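Local coordinates for protein PfhB2 (Pasteurella multocida, PDB 6U8T) that probably cleaves proteins as a YopT-type cysteine protease domain of a bacterial toxin, at residues Cys42-Ala47 with Lys79-Glu84. The protein carries 1 engineered substitution. Residues are numbered along the deposited sequence; the frame is centred on the assembly and turned at random.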
# COMPACT_ATOMS: atom_id res chain seq x y z
N CYS C 42 17.70 -7.93 -4.97
CA CYS C 42 17.72 -9.12 -4.10
C CYS C 42 18.16 -10.35 -4.92
O CYS C 42 18.99 -11.13 -4.40
CB CYS C 42 16.37 -9.34 -3.42
SG CYS C 42 16.09 -8.15 -2.09
N ALA C 43 17.67 -10.51 -6.15
CA ALA C 43 18.12 -11.61 -7.03
C ALA C 43 19.63 -11.52 -7.19
O ALA C 43 20.31 -12.55 -7.05
CB ALA C 43 17.42 -11.55 -8.37
N HIS C 44 20.15 -10.33 -7.50
CA HIS C 44 21.63 -10.16 -7.73
C HIS C 44 22.39 -10.46 -6.45
O HIS C 44 23.39 -11.16 -6.54
CB HIS C 44 21.95 -8.78 -8.28
CG HIS C 44 21.69 -8.63 -9.73
ND1 HIS C 44 20.40 -8.51 -10.27
CD2 HIS C 44 22.56 -8.52 -10.76
CE1 HIS C 44 20.50 -8.35 -11.58
NE2 HIS C 44 21.83 -8.38 -11.90
N TRP C 45 21.94 -9.94 -5.32
CA TRP C 45 22.53 -10.19 -4.00
C TRP C 45 22.58 -11.71 -3.72
O TRP C 45 23.59 -12.21 -3.28
CB TRP C 45 21.73 -9.45 -2.93
CG TRP C 45 22.36 -9.48 -1.57
CD1 TRP C 45 23.28 -8.61 -1.06
CD2 TRP C 45 22.07 -10.43 -0.52
NE1 TRP C 45 23.57 -8.94 0.24
CE2 TRP C 45 22.86 -10.04 0.60
CE3 TRP C 45 21.22 -11.54 -0.40
CZ2 TRP C 45 22.81 -10.72 1.81
CZ3 TRP C 45 21.16 -12.20 0.81
CH2 TRP C 45 21.96 -11.81 1.89
N ILE C 46 21.49 -12.42 -4.00
CA ILE C 46 21.43 -13.89 -3.74
C ILE C 46 22.49 -14.58 -4.63
O ILE C 46 23.29 -15.34 -4.08
CB ILE C 46 20.01 -14.44 -3.93
CG1 ILE C 46 19.10 -13.94 -2.82
CG2 ILE C 46 20.03 -15.95 -3.96
CD1 ILE C 46 17.65 -14.33 -3.01
N ALA C 47 22.50 -14.29 -5.93
CA ALA C 47 23.48 -14.85 -6.89
C ALA C 47 24.90 -14.54 -6.44
O ALA C 47 25.76 -15.39 -6.60
CB ALA C 47 23.26 -14.34 -8.29
N LYS C 79 19.26 -3.09 -13.55
CA LYS C 79 18.33 -2.32 -14.41
C LYS C 79 17.82 -3.22 -15.55
O LYS C 79 16.61 -3.14 -15.81
CB LYS C 79 19.02 -1.05 -14.92
CG LYS C 79 18.91 0.12 -13.96
CD LYS C 79 19.71 1.33 -14.33
CE LYS C 79 18.94 2.62 -14.11
NZ LYS C 79 18.85 2.91 -12.66
N LYS C 80 18.68 -4.03 -16.15
CA LYS C 80 18.31 -5.01 -17.21
C LYS C 80 17.21 -5.95 -16.69
O LYS C 80 16.16 -6.07 -17.35
CB LYS C 80 19.49 -5.86 -17.65
CG LYS C 80 19.98 -5.77 -19.09
CD LYS C 80 21.37 -6.49 -19.24
CE LYS C 80 22.61 -5.57 -19.18
NZ LYS C 80 23.60 -5.88 -18.09
N LEU C 81 17.48 -6.65 -15.57
CA LEU C 81 16.53 -7.63 -14.98
C LEU C 81 15.23 -6.90 -14.58
O LEU C 81 14.15 -7.45 -14.76
CB LEU C 81 17.18 -8.29 -13.77
CG LEU C 81 16.33 -9.36 -13.08
CD1 LEU C 81 15.80 -10.35 -14.12
CD2 LEU C 81 17.12 -10.09 -11.99
N GLN C 82 15.35 -5.71 -14.00
CA GLN C 82 14.20 -4.94 -13.51
C GLN C 82 13.25 -4.64 -14.70
O GLN C 82 12.06 -4.78 -14.57
CB GLN C 82 14.73 -3.68 -12.84
CG GLN C 82 13.62 -2.74 -12.40
CD GLN C 82 14.11 -1.31 -12.42
OE1 GLN C 82 15.29 -1.03 -12.20
NE2 GLN C 82 13.18 -0.39 -12.47
N THR C 83 13.80 -4.21 -15.83
CA THR C 83 13.09 -3.97 -17.11
C THR C 83 12.31 -5.23 -17.54
O THR C 83 11.12 -5.08 -17.84
CB THR C 83 14.12 -3.57 -18.17
OG1 THR C 83 14.13 -2.18 -17.88
CG2 THR C 83 13.78 -3.91 -19.60
N GLU C 84 12.98 -6.37 -17.63
CA GLU C 84 12.35 -7.67 -17.97
C GLU C 84 11.21 -7.96 -16.98
O GLU C 84 10.07 -8.24 -17.42
CB GLU C 84 13.43 -8.74 -18.03
CG GLU C 84 14.26 -8.63 -19.30
CD GLU C 84 15.64 -9.27 -19.27
OE1 GLU C 84 15.95 -9.93 -18.25
OE2 GLU C 84 16.40 -9.06 -20.26
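Leu81 reaches from helix 72-87 into the corner between Ala43 and His44 of helix 20-51, a small helix-helix contact in the helical part of a domain consistent with the papain-like fold of clan CA peptidases. The nearest CA atoms, Ala43 CA and Leu81 CA, are 9.0 Å apart. The gap is bridged by side chains alone; no hydrogen bond runs between the two segments.

In the apolar part, one methyl of Leu81 packs against the methyl of Ala43, and the same methyl and the Leu81 methylene meet the His44 ring. Leu81 carries CG anti to its own N (chi1 -178°), which sends the branch across to the other helix. There Leu81 CD2 lies 3.9 Å from Ala43 CB and 3.8 Å from His44 CE1. This methyl meets the imidazole obliquely, whereas Leu81 CB sits in the plane of the ring at its edge, 4.0 Å from His44 CE1. The side chains of His44 and Leu81 run past each other in opposite directions. Helix 91-104 adds to the packing: Thr98 and Trp101 touch Ala43, Leu97 and Trp101 touch Leu81, and the indole of Trp101 also meets the His44 ring with their planes about 35° apart.

The polar part belongs to His44, whose ring lies beside its backbone N (chi1 -80°), back toward the preceding turn. Its two ring nitrogens bond in different directions: ND1 to the carbonyl oxygen of Ser40, one turn earlier on its own helix, and NE2 to Ser77 OG on helix 72-87. Both buried nitrogens are therefore satisfied, and the pair of bonds restrains the ring's rotation. The second of them also ties the helices together one turn before Leu81. His44 ND1 itself lies 4.0 Å from Leu81 CD2.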